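Local coordinates for protein acidocalcisomal pyrophosphatase (Trypanosoma brucei brucei, PDB 5C5V) that probably hydrolyses inorganic diphosphate to phosphate with the help of magnesium ions, at residues 130-138 against 149-157. Residues are numbered along the deposited sequence; the frame is centred on the assembly and turned at random.
Sequences HDIPLYVRD and MNRYNFICE
Tyr135 and Tyr152 form a single antiparallel beta bridge that ties an extended loop to a strand of the pyrophosphatase beta-barrel core. They are a non-hydrogen-bonded pair, flanked by two backbone bonds. Asn153 N donates to Leu134 O, and Val136 N donates to Arg151 O. The strand 152-156 pairs with strands 197-200 and 238-251 of the barrel, so the loop after helix 128-131 is fastened to its wall.

The Asn153 side chain adds a third bond. Its ND2 donates to Pro133 O at 2.9 Å, with an N-H...O angle of 156°. The oxygen lies close to the amide plane. Asn153 thus grips two successive carbonyls of the loop, one with its backbone N-H and one with its side-chain amide. Ile132 crosses the Asn153 side chain at about a right angle, its CG2 methyl against ND2. Further along, Ile132 CD1 meets Ile155 CD1. The Ile155 side chain is about 10 Å from a bound magnesium ion.

Val136 points toward residues 149-157 and rests on the aliphatic part of Arg151. With Val136 CG1 anti to its backbone N (chi1 -178°), that methyl meets Arg151 CD at 3.5 Å. Val136 CG2 comes instead to Asn153 OD1. Val136 also packs on Asp138, and Asn153 on Thr142, of a second subunit.

Leu134 CD1 reaches the edge of the Tyr152 ring, 3.8 Å from CD1 of that ring. Leu134 also touches helix 316-336. The Tyr135 and Tyr152 side chains run side by side in the same direction, their ring planes inclined at 45°. Their CE1 atoms are 3.5 Å apart. Past the rings, one water links the two hydroxyls, 3.0 Å from Tyr135 OH and 2.6 Å from Tyr152 OH.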
ATOM      1  N   HIS A 130     -17.075  28.725   6.074  1.00 52.10           N
ATOM      2  CA  HIS A 130     -18.181  28.551   7.011  1.00 52.66           C
ATOM      3  C   HIS A 130     -19.067  27.362   6.697  1.00 52.47           C
ATOM      4  O   HIS A 130     -19.630  26.771   7.599  1.00 52.58           O
ATOM      5  CB  HIS A 130     -19.036  29.817   7.071  1.00 53.96           C
ATOM      6  CG  HIS A 130     -18.240  31.053   7.349  1.00 54.15           C
ATOM      7  ND1 HIS A 130     -17.377  31.148   8.416  1.00 53.36           N
ATOM      8  CD2 HIS A 130     -18.168  32.233   6.691  1.00 55.00           C
ATOM      9  CE1 HIS A 130     -16.803  32.339   8.406  1.00 53.94           C
ATOM     10  NE2 HIS A 130     -17.261  33.012   7.369  1.00 54.98           N
ATOM     11  N   ASP A 131     -19.198  27.008   5.429  1.00 53.67           N
ATOM     12  CA  ASP A 131     -20.256  26.085   5.045  1.00 53.97           C
ATOM     13  C   ASP A 131     -19.812  24.641   4.794  1.00 52.89           C
ATOM     14  O   ASP A 131     -20.652  23.743   4.760  1.00 53.14           O
ATOM     15  CB  ASP A 131     -20.970  26.638   3.823  1.00 54.55           C
ATOM     16  CG  ASP A 131     -21.680  27.932   4.133  1.00 55.75           C
ATOM     17  OD1 ASP A 131     -22.497  27.935   5.075  1.00 56.29           O
ATOM     18  OD2 ASP A 131     -21.392  28.948   3.473  1.00 56.74           O
ATOM     19  N   ILE A 132     -18.516  24.413   4.626  1.00 53.97           N
ATOM     20  CA  ILE A 132     -18.002  23.048   4.564  1.00 52.83           C
ATOM     21  C   ILE A 132     -17.822  22.504   5.973  1.00 52.48           C
ATOM     22  O   ILE A 132     -17.146  23.125   6.787  1.00 52.58           O
ATOM     23  CB  ILE A 132     -16.666  22.966   3.808  1.00 52.05           C
ATOM     24  CG1 ILE A 132     -16.854  23.407   2.356  1.00 52.71           C
ATOM     25  CG2 ILE A 132     -16.127  21.547   3.849  1.00 51.32           C
ATOM     26  CD1 ILE A 132     -15.558  23.473   1.572  1.00 52.18           C
ATOM     27  N   PRO A 133     -18.454  21.356   6.277  1.00 53.73           N
ATOM     28  CA  PRO A 133     -18.362  20.812   7.638  1.00 53.82           C
ATOM     29  C   PRO A 133     -16.917  20.489   7.996  1.00 52.94           C
ATOM     30  O   PRO A 133     -16.197  19.932   7.177  1.00 52.27           O
ATOM     31  CB  PRO A 133     -19.218  19.533   7.582  1.00 54.03           C
ATOM     32  CG  PRO A 133     -20.020  19.636   6.339  1.00 54.29           C
ATOM     33  CD  PRO A 133     -19.218  20.471   5.380  1.00 53.74           C
ATOM     34  N   LEU A 134     -16.503  20.863   9.198  1.00 54.39           N
ATOM     35  CA  LEU A 134     -15.194  20.516   9.712  1.00 53.59           C
ATOM     36  C   LEU A 134     -15.120  19.004   9.928  1.00 53.59           C
ATOM     37  O   LEU A 134     -14.182  18.348   9.478  1.00 52.73           O
ATOM     38  CB  LEU A 134     -14.919  21.266  11.020  1.00 53.85           C
ATOM     39  CG  LEU A 134     -13.681  20.863  11.822  1.00 53.34           C
ATOM     40  CD1 LEU A 134     -12.416  20.980  10.973  1.00 52.02           C
ATOM     41  CD2 LEU A 134     -13.589  21.733  13.069  1.00 53.71           C
ATOM     42  N   TYR A 135     -16.136  18.469  10.607  1.00 55.12           N
ATOM     43  CA  TYR A 135     -16.239  17.041  10.898  1.00 55.46           C
ATOM     44  C   TYR A 135     -17.013  16.312   9.810  1.00 55.69           C
ATOM     45  O   TYR A 135     -18.111  16.739   9.436  1.00 56.11           O
ATOM     46  CB  TYR A 135     -16.934  16.816  12.238  1.00 56.54           C
ATOM     47  CG  TYR A 135     -16.184  17.398  13.401  1.00 56.66           C
ATOM     48  CD1 TYR A 135     -15.181  16.671  14.035  1.00 56.17           C
ATOM     49  CD2 TYR A 135     -16.465  18.679  13.862  1.00 56.73           C
ATOM     50  CE1 TYR A 135     -14.477  17.203  15.093  1.00 56.06           C
ATOM     51  CE2 TYR A 135     -15.765  19.223  14.920  1.00 56.68           C
ATOM     52  CZ  TYR A 135     -14.770  18.473  15.530  1.00 56.40           C
ATOM     53  OH  TYR A 135     -14.060  18.993  16.580  1.00 56.37           O
ATOM     54  N   VAL A 136     -16.458  15.207   9.316  1.00 57.55           N
ATOM     55  CA  VAL A 136     -17.168  14.361   8.363  1.00 57.75           C
ATOM     56  C   VAL A 136     -18.002  13.351   9.135  1.00 59.12           C
ATOM     57  O   VAL A 136     -17.473  12.403   9.718  1.00 59.81           O
ATOM     58  CB  VAL A 136     -16.198  13.623   7.410  1.00 57.10           C
ATOM     59  CG1 VAL A 136     -16.980  12.790   6.395  1.00 56.99           C
ATOM     60  CG2 VAL A 136     -15.270  14.634   6.710  1.00 55.76           C
ATOM     61  N   ARG A 137     -19.309  13.569   9.165  1.00 60.71           N
ATOM     62  CA  ARG A 137     -20.198  12.752   9.981  1.00 62.22           C
ATOM     63  C   ARG A 137     -21.102  11.902   9.102  1.00 62.28           C
ATOM     64  O   ARG A 137     -21.922  12.433   8.354  1.00 62.30           O
ATOM     65  CB  ARG A 137     -21.066  13.645  10.886  1.00 63.13           C
ATOM     66  CG  ARG A 137     -20.294  14.526  11.871  1.00 63.41           C
ATOM     67  CD  ARG A 137     -21.123  15.756  12.304  1.00 64.01           C
ATOM     68  NE  ARG A 137     -22.323  15.403  13.061  1.00 65.71           N
ATOM     69  CZ  ARG A 137     -23.582  15.634  12.669  1.00 66.27           C
ATOM     70  NH1 ARG A 137     -23.845  16.218  11.496  1.00 65.48           N
ATOM     71  NH2 ARG A 137     -24.589  15.269  13.461  1.00 66.87           N
ATOM     72  N   ASP A 138     -20.999  10.586   9.221  1.00 62.13           N
ATOM     73  CA  ASP A 138     -21.958   9.723   8.533  1.00 62.39           C
ATOM     74  C   ASP A 138     -23.329   9.846   9.176  1.00 63.03           C
ATOM     75  O   ASP A 138     -23.436   9.845  10.401  1.00 64.02           O
ATOM     76  CB  ASP A 138     -21.514   8.260   8.587  1.00 62.76           C
ATOM     77  CG  ASP A 138     -20.427   7.943   7.595  1.00 61.96           C
ATOM     78  OD1 ASP A 138     -20.451   8.514   6.474  1.00 61.03           O
ATOM     79  OD2 ASP A 138     -19.538   7.133   7.954  1.00 62.58           O
ATOM     80  N   MET A 149     -13.829   9.066  16.296  1.00 66.99           N
ATOM     81  CA  MET A 149     -13.882   9.615  14.957  1.00 66.19           C
ATOM     82  C   MET A 149     -12.604  10.389  14.695  1.00 64.39           C
ATOM     83  O   MET A 149     -12.048  11.001  15.615  1.00 63.97           O
ATOM     84  CB  MET A 149     -15.110  10.526  14.778  1.00 67.10           C
ATOM     85  CG  MET A 149     -16.372  10.106  15.563  1.00 69.47           C
ATOM     86  N   ASN A 150     -12.116  10.328  13.460  1.00 60.44           N
ATOM     87  CA  ASN A 150     -10.985  11.143  13.032  1.00 58.47           C
ATOM     88  C   ASN A 150     -11.102  11.337  11.542  1.00 57.60           C
ATOM     89  O   ASN A 150     -10.344  10.762  10.770  1.00 56.95           O
ATOM     90  CB  ASN A 150      -9.646  10.491  13.390  1.00 57.56           C
ATOM     91  CG  ASN A 150      -8.436  11.432  13.165  1.00 56.18           C
ATOM     92  OD1 ASN A 150      -8.545  12.485  12.532  1.00 55.59           O
ATOM     93  ND2 ASN A 150      -7.280  11.024  13.663  1.00 55.51           N
ATOM     94  N   ARG A 151     -12.076  12.134  11.135  1.00 57.51           N
ATOM     95  CA  ARG A 151     -12.318  12.348   9.727  1.00 56.90           C
ATOM     96  C   ARG A 151     -12.709  13.809   9.567  1.00 56.85           C
ATOM     97  O   ARG A 151     -13.819  14.217   9.930  1.00 57.72           O
ATOM     98  CB  ARG A 151     -13.403  11.404   9.198  1.00 57.90           C
ATOM     99  CG  ARG A 151     -13.519  11.396   7.673  1.00 57.44           C
ATOM    100  CD  ARG A 151     -14.545  10.354   7.145  1.00 58.28           C
ATOM    101  NE  ARG A 151     -13.940   9.026   7.050  1.00 59.31           N
ATOM    102  CZ  ARG A 151     -13.361   8.504   5.955  1.00 58.38           C
ATOM    103  NH1 ARG A 151     -13.311   9.178   4.803  1.00 56.88           N
ATOM    104  NH2 ARG A 151     -12.852   7.276   6.018  1.00 58.39           N
ATOM    105  N   TYR A 152     -11.763  14.591   9.059  1.00 53.58           N
ATOM    106  CA  TYR A 152     -11.893  16.029   8.936  1.00 53.26           C
ATOM    107  C   TYR A 152     -11.862  16.479   7.491  1.00 53.01           C
ATOM    108  O   TYR A 152     -11.150  15.916   6.684  1.00 52.59           O
ATOM    109  CB  TYR A 152     -10.761  16.722   9.698  1.00 52.77           C
ATOM    110  CG  TYR A 152     -10.792  16.520  11.192  1.00 53.38           C
ATOM    111  CD1 TYR A 152     -11.430  17.445  12.016  1.00 54.13           C
ATOM    112  CD2 TYR A 152     -10.197  15.412  11.782  1.00 53.13           C
ATOM    113  CE1 TYR A 152     -11.466  17.278  13.389  1.00 54.68           C
ATOM    114  CE2 TYR A 152     -10.222  15.233  13.153  1.00 53.84           C
ATOM    115  CZ  TYR A 152     -10.864  16.170  13.959  1.00 54.71           C
ATOM    116  OH  TYR A 152     -10.911  16.016  15.329  1.00 55.06           O
ATOM    117  N   ASN A 153     -12.602  17.520   7.158  1.00 52.46           N
ATOM    118  CA  ASN A 153     -12.470  18.086   5.830  1.00 52.39           C
ATOM    119  C   ASN A 153     -11.291  19.043   5.766  1.00 52.09           C
ATOM    120  O   ASN A 153     -11.128  19.914   6.623  1.00 52.30           O
ATOM    121  CB  ASN A 153     -13.751  18.784   5.398  1.00 53.03           C
ATOM    122  CG  ASN A 153     -14.710  17.835   4.724  1.00 53.47           C
ATOM    123  OD1 ASN A 153     -14.288  16.946   3.988  1.00 53.06           O
ATOM    124  ND2 ASN A 153     -16.000  17.995   4.990  1.00 54.09           N
ATOM    125  N   PHE A 154     -10.468  18.848   4.742  1.00 51.92           N
ATOM    126  CA  PHE A 154      -9.278  19.646   4.514  1.00 51.58           C
ATOM    127  C   PHE A 154      -9.471  20.407   3.222  1.00 52.05           C
ATOM    128  O   PHE A 154      -9.773  19.816   2.183  1.00 52.06           O
ATOM    129  CB  PHE A 154      -8.028  18.740   4.461  1.00 50.81           C
ATOM    130  CG  PHE A 154      -6.785  19.394   3.872  1.00 50.75           C
ATOM    131  CD1 PHE A 154      -5.990  20.234   4.636  1.00 50.86           C
ATOM    132  CD2 PHE A 154      -6.385  19.122   2.573  1.00 50.73           C
ATOM    133  CE1 PHE A 154      -4.812  20.811   4.100  1.00 51.02           C
ATOM    134  CE2 PHE A 154      -5.211  19.691   2.033  1.00 50.64           C
ATOM    135  CZ  PHE A 154      -4.432  20.538   2.794  1.00 50.70           C
ATOM    136  N   ILE A 155      -9.331  21.720   3.288  1.00 49.82           N
ATOM    137  CA  ILE A 155      -9.384  22.525   2.081  1.00 50.46           C
ATOM    138  C   ILE A 155      -7.978  22.801   1.596  1.00 50.49           C
ATOM    139  O   ILE A 155      -7.210  23.484   2.276  1.00 50.69           O
ATOM    140  CB  ILE A 155     -10.110  23.855   2.312  1.00 51.80           C
ATOM    141  CG1 ILE A 155     -11.518  23.593   2.854  1.00 51.95           C
ATOM    142  CG2 ILE A 155     -10.142  24.674   1.021  1.00 52.76           C
ATOM    143  CD1 ILE A 155     -12.155  24.803   3.495  1.00 53.11           C
ATOM    144  N   CYS A 156      -7.629  22.259   0.435  1.00 51.09           N
ATOM    145  CA  CYS A 156      -6.308  22.507  -0.121  1.00 51.34           C
ATOM    146  C   CYS A 156      -6.241  23.872  -0.799  1.00 52.64           C
ATOM    147  O   CYS A 156      -6.941  24.131  -1.773  1.00 53.69           O
ATOM    148  CB  CYS A 156      -5.916  21.417  -1.117  1.00 50.63           C
ATOM    149  SG  CYS A 156      -4.273  21.677  -1.853  1.00 51.07           S
ATOM    150  N   GLU A 157      -5.385  24.735  -0.270  1.00 50.46           N
ATOM    151  CA  GLU A 157      -5.095  26.041  -0.854  1.00 52.00           C
ATOM    152  C   GLU A 157      -3.850  25.958  -1.745  1.00 52.40           C
ATOM    153  O   GLU A 157      -3.794  26.557  -2.823  1.00 53.93           O
ATOM    154  CB  GLU A 157      -4.890  27.075   0.256  1.00 52.54           C
ATOM    155  CG  GLU A 157      -6.127  27.259   1.133  1.00 52.46           C
ATOM    156  CD  GLU A 157      -5.875  28.022   2.432  1.00 52.67           C
ATOM    157  OE1 GLU A 157      -4.792  27.853   3.048  1.00 51.88           O
ATOM    158  OE2 GLU A 157      -6.788  28.780   2.848  1.00 53.30           O
TER
HETATM  159  O   HOH W   1     -11.262  17.963  16.965  1.00 56.46           O